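Local coordinates for putative uncharacterized protein (Archaeoglobus fulgidus, PDB 4KPP) that probably exchanges protons for calcium ions across the membrane, as a member of the sodium/calcium exchanger family, at residues A245-A250 against S314-L319; N284-L289 against L319-S324; D82-W87 against A226-L231. One frame throughout, in Å; residues are numbered along the deposited sequence.

Interaction 1 (A245-A250 against S314-L319); sequences AVQWIA and SEEVLL
Glu316 OE2, on helix 311-331, lies close to the amide of Gln247, on helix 242-267, and makes a salt bridge with Arg109 NH2 of helix 96-127. The other carboxylate oxygen, OE1, makes a second salt bridge with Arg312 NE, one turn back on its own helix. Across the contact, Gln247 OE1 is modelled 2.9 Å from Glu316 OE2. The amide is probably turned over, so this distance locates the group while the nature of the pairing stays open.

The backbones stand well apart: the nearest CA atoms, those of Gln247 and Glu316, are 10.2 Å from each other. Two side chains must therefore span the gap, and they do it differently. Gln247 places CG opposite its backbone N (chi1 -167°) and runs on extended, whereas Glu316 folds at chi2 (-67°). The two approach from opposite directions, with amide and carboxylate planes inclined by 63°. The aliphatic part of Gln247 is supported by its neighbour, since its CG sits 3.7 Å above the centre of one Trp248 ring face. The helix itself widens here into a pi-type turn, with Ala250 N bonded to Ala245 O at 2.9 Å.

With only 73 Å² buried in total, the contact is a narrow polar meeting point between two exchanger helices rather than a broad interface. Both residues are buried, and the Arg109 and Arg312 salt bridges would be expected to stabilise Glu316 as an anion and to hold its carboxylate beside the glutamine amide.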
ATOM      1  N   ALA A 245     -13.928  10.410   3.186  1.00 29.32           N
ATOM      2  CA  ALA A 245     -13.959   9.085   3.796  1.00 28.49           C
ATOM      3  C   ALA A 245     -13.309   8.050   2.879  1.00 26.52           C
ATOM      4  O   ALA A 245     -12.469   7.264   3.310  1.00 24.92           O
ATOM      5  CB  ALA A 245     -15.395   8.685   4.123  1.00 25.48           C
ATOM      6  N   VAL A 246     -13.704   8.067   1.611  1.00 27.15           N
ATOM      7  CA  VAL A 246     -13.176   7.148   0.606  1.00 26.53           C
ATOM      8  C   VAL A 246     -11.674   7.326   0.391  1.00 26.39           C
ATOM      9  O   VAL A 246     -10.931   6.352   0.264  1.00 22.84           O
ATOM     10  CB  VAL A 246     -13.911   7.328  -0.745  1.00 26.63           C
ATOM     11  CG1 VAL A 246     -13.187   6.586  -1.865  1.00 29.81           C
ATOM     12  CG2 VAL A 246     -15.350   6.860  -0.630  1.00 20.59           C
ATOM     13  N   GLN A 247     -11.230   8.577   0.375  1.00 29.93           N
ATOM     14  CA  GLN A 247      -9.848   8.889   0.030  1.00 26.72           C
ATOM     15  C   GLN A 247      -8.901   8.865   1.225  1.00 28.67           C
ATOM     16  O   GLN A 247      -7.744   8.463   1.095  1.00 30.16           O
ATOM     17  CB  GLN A 247      -9.778  10.250  -0.661  1.00 29.31           C
ATOM     18  CG  GLN A 247      -8.461  10.547  -1.336  1.00 37.81           C
ATOM     19  CD  GLN A 247      -8.552  11.725  -2.287  1.00 38.81           C
ATOM     20  OE1 GLN A 247      -7.928  11.726  -3.346  1.00 42.49           O
ATOM     21  NE2 GLN A 247      -9.329  12.734  -1.912  1.00 33.38           N
ATOM     22  N   TRP A 248      -9.382   9.291   2.389  1.00 26.11           N
ATOM     23  CA  TRP A 248      -8.489   9.463   3.534  1.00 26.92           C
ATOM     24  C   TRP A 248      -8.738   8.509   4.701  1.00 27.20           C
ATOM     25  O   TRP A 248      -7.790   7.990   5.290  1.00 30.17           O
ATOM     26  CB  TRP A 248      -8.496  10.917   4.013  1.00 27.68           C
ATOM     27  CG  TRP A 248      -8.199  11.897   2.919  1.00 28.52           C
ATOM     28  CD1 TRP A 248      -8.994  12.925   2.504  1.00 28.08           C
ATOM     29  CD2 TRP A 248      -7.031  11.934   2.087  1.00 24.73           C
ATOM     30  NE1 TRP A 248      -8.392  13.603   1.475  1.00 28.33           N
ATOM     31  CE2 TRP A 248      -7.185  13.015   1.199  1.00 25.35           C
ATOM     32  CE3 TRP A 248      -5.867  11.162   2.012  1.00 25.53           C
ATOM     33  CZ2 TRP A 248      -6.222  13.345   0.246  1.00 26.51           C
ATOM     34  CZ3 TRP A 248      -4.910  11.491   1.063  1.00 27.17           C
ATOM     35  CH2 TRP A 248      -5.093  12.573   0.194  1.00 26.14           C
ATOM     36  N   ILE A 249     -10.002   8.281   5.037  1.00 24.91           N
ATOM     37  CA  ILE A 249     -10.317   7.428   6.178  1.00 27.66           C
ATOM     38  C   ILE A 249     -10.151   5.948   5.853  1.00 27.21           C
ATOM     39  O   ILE A 249      -9.521   5.212   6.610  1.00 31.37           O
ATOM     40  CB  ILE A 249     -11.730   7.694   6.729  1.00 31.75           C
ATOM     41  CG1 ILE A 249     -11.859   9.153   7.169  1.00 33.24           C
ATOM     42  CG2 ILE A 249     -12.025   6.775   7.904  1.00 33.71           C
ATOM     43  CD1 ILE A 249     -13.215   9.496   7.746  1.00 38.58           C
ATOM     44  N   ALA A 250     -10.706   5.517   4.724  1.00 27.33           N
ATOM     45  CA  ALA A 250     -10.612   4.115   4.316  1.00 25.49           C
ATOM     46  C   ALA A 250      -9.174   3.595   4.143  1.00 28.87           C
ATOM     47  O   ALA A 250      -8.860   2.509   4.625  1.00 32.45           O
ATOM     48  CB  ALA A 250     -11.458   3.842   3.062  1.00 18.07           C
ATOM     49  N   SER A 314      -8.853  12.969 -12.485  1.00 27.52           N
ATOM     50  CA  SER A 314      -7.673  13.181 -13.323  1.00 25.63           C
ATOM     51  C   SER A 314      -6.657  14.057 -12.599  1.00 26.06           C
ATOM     52  O   SER A 314      -5.453  13.809 -12.657  1.00 25.10           O
ATOM     53  CB  SER A 314      -8.058  13.822 -14.658  1.00 26.46           C
ATOM     54  OG  SER A 314      -8.944  12.988 -15.384  1.00 33.07           O
ATOM     55  N   GLU A 315      -7.155  15.081 -11.915  1.00 27.56           N
ATOM     56  CA  GLU A 315      -6.307  15.945 -11.107  1.00 30.36           C
ATOM     57  C   GLU A 315      -5.689  15.149  -9.963  1.00 28.51           C
ATOM     58  O   GLU A 315      -4.527  15.352  -9.620  1.00 30.60           O
ATOM     59  CB  GLU A 315      -7.111  17.128 -10.556  1.00 32.92           C
ATOM     60  CG  GLU A 315      -7.650  18.064 -11.624  1.00 36.80           C
ATOM     61  CD  GLU A 315      -8.885  18.825 -11.173  1.00 39.83           C
ATOM     62  OE1 GLU A 315      -9.243  18.741  -9.980  1.00 40.14           O
ATOM     63  OE2 GLU A 315      -9.504  19.504 -12.018  1.00 41.87           O
ATOM     64  N   GLU A 316      -6.469  14.242  -9.379  1.00 30.16           N
ATOM     65  CA  GLU A 316      -5.987  13.413  -8.279  1.00 27.62           C
ATOM     66  C   GLU A 316      -4.855  12.501  -8.730  1.00 25.23           C
ATOM     67  O   GLU A 316      -3.859  12.338  -8.023  1.00 23.00           O
ATOM     68  CB  GLU A 316      -7.122  12.580  -7.677  1.00 29.46           C
ATOM     69  CG  GLU A 316      -8.199  13.392  -6.975  1.00 31.51           C
ATOM     70  CD  GLU A 316      -7.698  14.086  -5.720  1.00 36.24           C
ATOM     71  OE1 GLU A 316      -8.324  15.084  -5.308  1.00 39.39           O
ATOM     72  OE2 GLU A 316      -6.689  13.632  -5.137  1.00 38.29           O
ATOM     73  N   VAL A 317      -5.015  11.908  -9.911  1.00 26.49           N
ATOM     74  CA  VAL A 317      -3.995  11.026 -10.470  1.00 25.00           C
ATOM     75  C   VAL A 317      -2.740  11.819 -10.812  1.00 26.66           C
ATOM     76  O   VAL A 317      -1.625  11.382 -10.526  1.00 25.56           O
ATOM     77  CB  VAL A 317      -4.514  10.288 -11.722  1.00 25.01           C
ATOM     78  CG1 VAL A 317      -3.378   9.586 -12.456  1.00 23.30           C
ATOM     79  CG2 VAL A 317      -5.599   9.296 -11.336  1.00 24.38           C
ATOM     80  N   LEU A 318      -2.934  12.991 -11.413  1.00 29.02           N
ATOM     81  CA  LEU A 318      -1.833  13.891 -11.747  1.00 25.80           C
ATOM     82  C   LEU A 318      -1.069  14.302 -10.489  1.00 23.23           C
ATOM     83  O   LEU A 318       0.164  14.293 -10.466  1.00 22.65           O
ATOM     84  CB  LEU A 318      -2.366  15.127 -12.478  1.00 31.81           C
ATOM     85  CG  LEU A 318      -1.411  16.302 -12.697  1.00 35.98           C
ATOM     86  CD1 LEU A 318      -0.202  15.874 -13.515  1.00 37.14           C
ATOM     87  CD2 LEU A 318      -2.137  17.463 -13.364  1.00 35.16           C
ATOM     88  N   LEU A 319      -1.814  14.650  -9.443  1.00 22.89           N
ATOM     89  CA  LEU A 319      -1.231  15.042  -8.164  1.00 24.39           C
ATOM     90  C   LEU A 319      -0.435  13.878  -7.589  1.00 24.12           C
ATOM     91  O   LEU A 319       0.667  14.065  -7.071  1.00 25.25           O
ATOM     92  CB  LEU A 319      -2.338  15.443  -7.184  1.00 31.03           C
ATOM     93  CG  LEU A 319      -2.109  16.535  -6.129  1.00 33.42           C
ATOM     94  CD1 LEU A 319      -3.280  16.566  -5.156  1.00 32.02           C
ATOM     95  CD2 LEU A 319      -0.798  16.369  -5.377  1.00 33.95           C
TER

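Interaction 2 (N284-L289 against L319-S324); sequences NQWTLL and LTAAQS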
ATOM      1  N   ASN A 284       3.819  -1.705  -5.537  1.00 23.08           N
ATOM      2  CA  ASN A 284       2.629  -2.475  -5.914  1.00 22.35           C
ATOM      3  C   ASN A 284       1.354  -1.632  -5.954  1.00 23.93           C
ATOM      4  O   ASN A 284       0.501  -1.823  -6.825  1.00 22.41           O
ATOM      5  CB  ASN A 284       2.444  -3.748  -5.064  1.00 20.90           C
ATOM      6  CG  ASN A 284       1.909  -3.469  -3.671  1.00 19.36           C
ATOM      7  OD1 ASN A 284       0.735  -3.143  -3.497  1.00 20.67           O
ATOM      8  ND2 ASN A 284       2.761  -3.634  -2.667  1.00 16.83           N
ATOM      9  N   GLN A 285       1.235  -0.688  -5.026  1.00 22.77           N
ATOM     10  CA  GLN A 285       0.055   0.168  -4.984  1.00 24.13           C
ATOM     11  C   GLN A 285       0.037   1.165  -6.142  1.00 22.88           C
ATOM     12  O   GLN A 285      -1.012   1.703  -6.499  1.00 21.64           O
ATOM     13  CB  GLN A 285      -0.064   0.877  -3.632  1.00 23.44           C
ATOM     14  CG  GLN A 285      -0.379  -0.085  -2.491  1.00 29.72           C
ATOM     15  CD  GLN A 285      -0.538   0.602  -1.152  1.00 32.48           C
ATOM     16  OE1 GLN A 285      -1.545   1.259  -0.897  1.00 39.38           O
ATOM     17  NE2 GLN A 285       0.456   0.446  -0.285  1.00 31.85           N
ATOM     18  N   TRP A 286       1.202   1.386  -6.739  1.00 21.01           N
ATOM     19  CA  TRP A 286       1.330   2.332  -7.839  1.00 25.22           C
ATOM     20  C   TRP A 286       1.479   1.584  -9.162  1.00 28.48           C
ATOM     21  O   TRP A 286       1.761   2.183 -10.198  1.00 29.95           O
ATOM     22  CB  TRP A 286       2.516   3.268  -7.583  1.00 22.54           C
ATOM     23  CG  TRP A 286       2.584   4.496  -8.445  1.00 22.02           C
ATOM     24  CD1 TRP A 286       3.686   4.970  -9.098  1.00 22.64           C
ATOM     25  CD2 TRP A 286       1.520   5.415  -8.737  1.00 22.45           C
ATOM     26  NE1 TRP A 286       3.376   6.120  -9.780  1.00 23.71           N
ATOM     27  CE2 TRP A 286       2.053   6.415  -9.577  1.00 21.15           C
ATOM     28  CE3 TRP A 286       0.171   5.490  -8.375  1.00 22.04           C
ATOM     29  CZ2 TRP A 286       1.286   7.473 -10.059  1.00 20.94           C
ATOM     30  CZ3 TRP A 286      -0.589   6.542  -8.857  1.00 23.14           C
ATOM     31  CH2 TRP A 286      -0.029   7.519  -9.688  1.00 24.25           C
ATOM     32  N   THR A 287       1.279   0.268  -9.114  1.00 29.40           N
ATOM     33  CA  THR A 287       1.312  -0.577 -10.308  1.00 28.18           C
ATOM     34  C   THR A 287       0.161  -1.583 -10.317  1.00 27.35           C
ATOM     35  O   THR A 287      -0.836  -1.388 -11.013  1.00 24.27           O
ATOM     36  CB  THR A 287       2.655  -1.340 -10.454  1.00 25.21           C
ATOM     37  OG1 THR A 287       2.940  -2.067  -9.251  1.00 21.58           O
ATOM     38  CG2 THR A 287       3.801  -0.373 -10.749  1.00 24.88           C
ATOM     39  N   LEU A 288       0.308  -2.652  -9.536  1.00 24.99           N
ATOM     40  CA  LEU A 288      -0.693  -3.716  -9.465  1.00 24.44           C
ATOM     41  C   LEU A 288      -2.081  -3.208  -9.070  1.00 27.84           C
ATOM     42  O   LEU A 288      -3.092  -3.665  -9.606  1.00 29.27           O
ATOM     43  CB  LEU A 288      -0.243  -4.815  -8.494  1.00 23.69           C
ATOM     44  CG  LEU A 288      -1.175  -6.026  -8.377  1.00 26.42           C
ATOM     45  CD1 LEU A 288      -1.181  -6.848  -9.664  1.00 25.39           C
ATOM     46  CD2 LEU A 288      -0.804  -6.892  -7.182  1.00 29.25           C
ATOM     47  N   LEU A 289      -2.122  -2.263  -8.133  1.00 24.52           N
ATOM     48  CA  LEU A 289      -3.382  -1.721  -7.641  1.00 22.15           C
ATOM     49  C   LEU A 289      -4.162  -1.028  -8.755  1.00 24.82           C
ATOM     50  O   LEU A 289      -5.369  -1.225  -8.891  1.00 25.92           O
ATOM     51  CB  LEU A 289      -3.132  -0.733  -6.502  1.00 19.06           C
ATOM     52  CG  LEU A 289      -4.094  -0.756  -5.308  1.00 21.96           C
ATOM     53  CD1 LEU A 289      -4.176   0.619  -4.652  1.00 19.12           C
ATOM     54  CD2 LEU A 289      -5.483  -1.262  -5.679  1.00 19.90           C
ATOM     55  N   LEU A 319      -1.814  14.650  -9.443  1.00 22.89           N
ATOM     56  CA  LEU A 319      -1.231  15.042  -8.164  1.00 24.39           C
ATOM     57  C   LEU A 319      -0.435  13.878  -7.589  1.00 24.12           C
ATOM     58  O   LEU A 319       0.667  14.065  -7.071  1.00 25.25           O
ATOM     59  CB  LEU A 319      -2.338  15.443  -7.184  1.00 31.03           C
ATOM     60  CG  LEU A 319      -2.109  16.535  -6.129  1.00 33.42           C
ATOM     61  CD1 LEU A 319      -3.280  16.566  -5.156  1.00 32.02           C
ATOM     62  CD2 LEU A 319      -0.798  16.369  -5.377  1.00 33.95           C
ATOM     63  N   THR A 320      -1.004  12.679  -7.683  1.00 23.96           N
ATOM     64  CA  THR A 320      -0.370  11.479  -7.147  1.00 19.70           C
ATOM     65  C   THR A 320       0.894  11.142  -7.923  1.00 21.39           C
ATOM     66  O   THR A 320       1.907  10.759  -7.340  1.00 26.23           O
ATOM     67  CB  THR A 320      -1.323  10.272  -7.190  1.00 20.23           C
ATOM     68  OG1 THR A 320      -2.578  10.631  -6.598  1.00 24.86           O
ATOM     69  CG2 THR A 320      -0.727   9.100  -6.431  1.00 18.37           C
ATOM     70  N   ALA A 321       0.828  11.287  -9.243  1.00 20.51           N
ATOM     71  CA  ALA A 321       1.983  11.051 -10.097  1.00 16.72           C
ATOM     72  C   ALA A 321       3.075  12.074  -9.796  1.00 19.27           C
ATOM     73  O   ALA A 321       4.261  11.744  -9.777  1.00 16.63           O
ATOM     74  CB  ALA A 321       1.580  11.121 -11.553  1.00 20.82           C
ATOM     75  N   ALA A 322       2.658  13.314  -9.557  1.00 19.69           N
ATOM     76  CA  ALA A 322       3.582  14.393  -9.232  1.00 22.79           C
ATOM     77  C   ALA A 322       4.305  14.118  -7.919  1.00 21.31           C
ATOM     78  O   ALA A 322       5.525  14.267  -7.835  1.00 22.59           O
ATOM     79  CB  ALA A 322       2.848  15.726  -9.171  1.00 27.90           C
ATOM     80  N   GLN A 323       3.549  13.715  -6.902  1.00 20.94           N
ATOM     81  CA  GLN A 323       4.131  13.350  -5.616  1.00 22.53           C
ATOM     82  C   GLN A 323       5.091  12.176  -5.768  1.00 23.17           C
ATOM     83  O   GLN A 323       6.108  12.100  -5.077  1.00 25.77           O
ATOM     84  CB  GLN A 323       3.041  12.979  -4.609  1.00 20.53           C
ATOM     85  CG  GLN A 323       3.577  12.697  -3.211  1.00 25.93           C
ATOM     86  CD  GLN A 323       2.623  11.871  -2.371  1.00 26.65           C
ATOM     87  OE1 GLN A 323       1.954  10.972  -2.879  1.00 27.18           O
ATOM     88  NE2 GLN A 323       2.554  12.174  -1.081  1.00 23.02           N
ATOM     89  N   SER A 324       4.760  11.265  -6.678  1.00 19.29           N
ATOM     90  CA  SER A 324       5.558  10.061  -6.888  1.00 24.33           C
ATOM     91  C   SER A 324       6.865  10.368  -7.610  1.00 23.29           C
ATOM     92  O   SER A 324       7.879   9.712  -7.376  1.00 22.54           O
ATOM     93  CB  SER A 324       4.754   9.009  -7.655  1.00 24.27           C
ATOM     94  OG  SER A 324       3.555   8.698  -6.968  1.00 26.02           O
TER
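One face of the Trp286 indole carries Ser324 OG, which lies 3.7 Å above the ring plane and is displaced toward the rim; Thr320 and Ala321 approach the ring obliquely. Trp286 belongs to a helix break, the short non-helical link between helix 271-285 and helix 288-299 in this sodium/calcium exchanger fold. From there its side chain spans to helix 311-331.

The six-membered part of the indole does most of the touching. Its CZ3 is 3.5 Å from Thr320 CG2, and its CZ2 is 3.6 Å from Ala321 CA, close against the helix backbone. The Ala321 methyl adds an apolar contact, CB to Trp286 CZ2 at 4.0 Å. A chi1 of -166° swings the indole away from the backbone N of Trp286 and gives it this reach, which suits a backbone separation of 8.9 Å between its CA and that of Ser324.

The indole N-H and the Thr320 hydroxyl have partners outside the pair. Trp286 NE1 bonds Thr149 OG1 of helix 138-152, while Thr320 OG1 is held by Glu316 O and by Arg109 NH1. These bonds help fix the rotation of the groups, and the indole meets the threonine through its methyl. Ser324 OG, also bonded to Lys282 NZ, donates to Thr320 O over 2.7 Å, tilted 32° from the carbonyl plane; Ser324 N reaches the same oxygen from the opposite face.

Interaction 3 (D82-W87 against A226-L231); sequences DGYFAW and AFSEGL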
ATOM      1  N   ASP A  82     -10.440  -1.195  -2.118  1.00 23.39           N
ATOM      2  CA  ASP A  82     -10.435  -0.515  -3.407  1.00 20.79           C
ATOM      3  C   ASP A  82     -11.062  -1.408  -4.469  1.00 21.85           C
ATOM      4  O   ASP A  82     -11.728  -0.928  -5.387  1.00 21.44           O
ATOM      5  CB  ASP A  82      -9.015  -0.134  -3.816  1.00 20.97           C
ATOM      6  CG  ASP A  82      -8.984   1.007  -4.813  1.00 24.51           C
ATOM      7  OD1 ASP A  82     -10.069   1.462  -5.239  1.00 21.34           O
ATOM      8  OD2 ASP A  82      -7.872   1.445  -5.177  1.00 24.57           O
ATOM      9  N   GLY A  83     -10.844  -2.713  -4.332  1.00 23.87           N
ATOM     10  CA  GLY A  83     -11.443  -3.688  -5.221  1.00 21.53           C
ATOM     11  C   GLY A  83     -12.956  -3.688  -5.123  1.00 23.48           C
ATOM     12  O   GLY A  83     -13.646  -3.852  -6.131  1.00 27.05           O
ATOM     13  N   TYR A  84     -13.473  -3.505  -3.911  1.00 20.74           N
ATOM     14  CA  TYR A  84     -14.916  -3.434  -3.710  1.00 23.87           C
ATOM     15  C   TYR A  84     -15.509  -2.241  -4.444  1.00 19.40           C
ATOM     16  O   TYR A  84     -16.545  -2.354  -5.092  1.00 24.07           O
ATOM     17  CB  TYR A  84     -15.271  -3.357  -2.220  1.00 27.09           C
ATOM     18  CG  TYR A  84     -16.731  -3.024  -1.979  1.00 30.93           C
ATOM     19  CD1 TYR A  84     -17.712  -4.002  -2.083  1.00 31.84           C
ATOM     20  CD2 TYR A  84     -17.129  -1.731  -1.661  1.00 30.59           C
ATOM     21  CE1 TYR A  84     -19.046  -3.704  -1.875  1.00 27.94           C
ATOM     22  CE2 TYR A  84     -18.462  -1.423  -1.453  1.00 29.32           C
ATOM     23  CZ  TYR A  84     -19.413  -2.414  -1.560  1.00 30.48           C
ATOM     24  OH  TYR A  84     -20.738  -2.115  -1.355  1.00 33.23           O
ATOM     25  N   PHE A  85     -14.849  -1.094  -4.320  1.00 21.56           N
ATOM     26  CA  PHE A  85     -15.265   0.123  -5.011  1.00 24.27           C
ATOM     27  C   PHE A  85     -15.257  -0.064  -6.526  1.00 22.25           C
ATOM     28  O   PHE A  85     -16.158   0.399  -7.221  1.00 24.93           O
ATOM     29  CB  PHE A  85     -14.339   1.284  -4.645  1.00 23.48           C
ATOM     30  CG  PHE A  85     -14.533   1.802  -3.253  1.00 20.65           C
ATOM     31  CD1 PHE A  85     -15.796   1.858  -2.695  1.00 19.10           C
ATOM     32  CD2 PHE A  85     -13.452   2.237  -2.505  1.00 22.90           C
ATOM     33  CE1 PHE A  85     -15.982   2.337  -1.422  1.00 20.03           C
ATOM     34  CE2 PHE A  85     -13.631   2.718  -1.224  1.00 22.90           C
ATOM     35  CZ  PHE A  85     -14.897   2.768  -0.682  1.00 24.05           C
ATOM     36  N   ALA A  86     -14.230  -0.732  -7.036  1.00 23.27           N
ATOM     37  CA  ALA A  86     -14.143  -0.992  -8.468  1.00 22.70           C
ATOM     38  C   ALA A  86     -15.223  -1.976  -8.923  1.00 26.23           C
ATOM     39  O   ALA A  86     -15.767  -1.843 -10.019  1.00 28.17           O
ATOM     40  CB  ALA A  86     -12.751  -1.492  -8.844  1.00 17.17           C
ATOM     41  N   TRP A  87     -15.535  -2.958  -8.079  1.00 25.10           N
ATOM     42  CA  TRP A  87     -16.589  -3.917  -8.398  1.00 26.76           C
ATOM     43  C   TRP A  87     -17.943  -3.227  -8.495  1.00 27.69           C
ATOM     44  O   TRP A  87     -18.690  -3.435  -9.454  1.00 28.11           O
ATOM     45  CB  TRP A  87     -16.651  -5.051  -7.369  1.00 29.04           C
ATOM     46  CG  TRP A  87     -17.684  -6.093  -7.715  1.00 34.82           C
ATOM     47  CD1 TRP A  87     -19.015  -6.072  -7.395  1.00 37.79           C
ATOM     48  CD2 TRP A  87     -17.475  -7.297  -8.463  1.00 37.80           C
ATOM     49  NE1 TRP A  87     -19.641  -7.188  -7.891  1.00 39.50           N
ATOM     50  CE2 TRP A  87     -18.718  -7.958  -8.550  1.00 38.31           C
ATOM     51  CE3 TRP A  87     -16.356  -7.883  -9.062  1.00 38.62           C
ATOM     52  CZ2 TRP A  87     -18.871  -9.175  -9.215  1.00 39.69           C
ATOM     53  CZ3 TRP A  87     -16.511  -9.091  -9.720  1.00 39.29           C
ATOM     54  CH2 TRP A  87     -17.758  -9.723  -9.792  1.00 41.17           C
ATOM     55  N   ALA A 226     -19.222  -4.225   4.259  1.00 21.84           N
ATOM     56  CA  ALA A 226     -19.840  -3.585   5.411  1.00 25.12           C
ATOM     57  C   ALA A 226     -19.002  -2.407   5.893  1.00 26.60           C
ATOM     58  O   ALA A 226     -19.540  -1.368   6.271  1.00 25.48           O
ATOM     59  CB  ALA A 226     -20.044  -4.586   6.526  1.00 23.74           C
ATOM     60  N   PHE A 227     -17.683  -2.570   5.876  1.00 22.95           N
ATOM     61  CA  PHE A 227     -16.798  -1.485   6.273  1.00 18.65           C
ATOM     62  C   PHE A 227     -16.880  -0.308   5.300  1.00 21.38           C
ATOM     63  O   PHE A 227     -16.909   0.845   5.724  1.00 22.92           O
ATOM     64  CB  PHE A 227     -15.353  -1.975   6.410  1.00 20.86           C
ATOM     65  CG  PHE A 227     -14.366  -0.871   6.672  1.00 23.13           C
ATOM     66  CD1 PHE A 227     -14.327  -0.237   7.904  1.00 18.57           C
ATOM     67  CD2 PHE A 227     -13.489  -0.457   5.680  1.00 23.30           C
ATOM     68  CE1 PHE A 227     -13.421   0.789   8.146  1.00 22.10           C
ATOM     69  CE2 PHE A 227     -12.585   0.565   5.912  1.00 23.22           C
ATOM     70  CZ  PHE A 227     -12.550   1.190   7.146  1.00 23.09           C
ATOM     71  N   SER A 228     -16.926  -0.604   4.002  1.00 22.43           N
ATOM     72  CA  SER A 228     -16.965   0.436   2.975  1.00 26.73           C
ATOM     73  C   SER A 228     -18.316   1.148   2.950  1.00 26.99           C
ATOM     74  O   SER A 228     -18.377   2.377   2.899  1.00 25.62           O
ATOM     75  CB  SER A 228     -16.658  -0.141   1.589  1.00 25.75           C
ATOM     76  OG  SER A 228     -15.430  -0.852   1.579  1.00 26.95           O
ATOM     77  N   GLU A 229     -19.395   0.370   2.983  1.00 23.34           N
ATOM     78  CA  GLU A 229     -20.738   0.934   3.013  1.00 27.45           C
ATOM     79  C   GLU A 229     -21.027   1.586   4.357  1.00 29.17           C
ATOM     80  O   GLU A 229     -21.790   2.549   4.434  1.00 34.46           O
ATOM     81  CB  GLU A 229     -21.790  -0.135   2.703  1.00 31.48           C
ATOM     82  CG  GLU A 229     -21.681  -0.737   1.307  1.00 34.00           C
ATOM     83  CD  GLU A 229     -21.855   0.289   0.193  1.00 36.63           C
ATOM     84  OE1 GLU A 229     -22.486   1.340   0.429  1.00 33.04           O
ATOM     85  OE2 GLU A 229     -21.357   0.038  -0.927  1.00 41.59           O
ATOM     86  N   GLY A 230     -20.422   1.053   5.415  1.00 25.66           N
ATOM     87  CA  GLY A 230     -20.550   1.638   6.736  1.00 25.40           C
ATOM     88  C   GLY A 230     -19.928   3.020   6.769  1.00 30.10           C
ATOM     89  O   GLY A 230     -20.511   3.962   7.309  1.00 36.19           O
ATOM     90  N   LEU A 231     -18.737   3.137   6.188  1.00 29.60           N
ATOM     91  CA  LEU A 231     -18.054   4.422   6.076  1.00 29.55           C
ATOM     92  C   LEU A 231     -18.895   5.425   5.302  1.00 28.59           C
ATOM     93  O   LEU A 231     -19.112   6.544   5.763  1.00 30.28           O
ATOM     94  CB  LEU A 231     -16.703   4.253   5.380  1.00 31.26           C
ATOM     95  CG  LEU A 231     -15.456   4.436   6.244  1.00 33.64           C
ATOM     96  CD1 LEU A 231     -14.204   4.302   5.394  1.00 28.21           C
ATOM     97  CD2 LEU A 231     -15.482   5.777   6.964  1.00 33.58           C
TER
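Tyr84 is the first residue of 82-87 to meet 226-231, packing CD2 against Ser228 CB at 3.6 Å. The arrangement is a steep helix-helix crossing between helix 76-91 and helix 224-237 of the exchanger fold. For the short segments, the axes come within 10.4 Å and have a signed crossing angle of -74°. Such a steep angle restricts the meeting to a small patch, in keeping with a total buried surface of 180 Å².

The tyrosine ring leaves its helix with CG trans to the backbone N (chi1 169°), and this carries it over to the neighbouring helix. Beyond Ser228, the phenol end is modelled next to the Glu229 side chain, which is bent at chi2. The separation of Tyr84 OH and Glu229 OE2 is too short to be sound, so the detail of that pairing is doubtful; the same doubt covers the modelled place of OE2 at the ring edge and the 75° between the carboxylate and ring planes. Outside the pair, Glu229 OE2 has a weak hydrogen bond with Tyr96 OH of helix 96-127.

Phe85 follows, and the end of its ring comes near the same serine: CE1 is 4.0 Å and CZ 4.1 Å from Ser228 CB. Two successive aromatic residues thus converge on one small side chain. Ser228 OG is bonded to Val224 O one turn earlier, so the serine satisfies its hydroxyl within its own helix while its CB meets both rings. The Phe85 ring reaches a third helix as well, 242-267, with CE2 lying 3.9 Å from Val246 CG1.

From the N terminus, interaction 3 comes first: 82-87 waits 138 residues for 226-231, and the closure joins the first sodium/calcium exchanger region of the chain to the second. Interactions 1 and 2 then lie wholly in the second region. Their segments alternate: 245-250 opens, 284-289 follows, and helix 311-331 closes both loops in turn, so the two cross and share Leu319. Interaction 3 is in series with both, ending before either begins. It still touches interaction 1 in space, where Leu231 packs on Ile249 and Ala250, and interaction 2 where Asp82 meets Leu289. Together they link helices 76-91, 224-237, 242-267 and 311-331 with the break at 286-287.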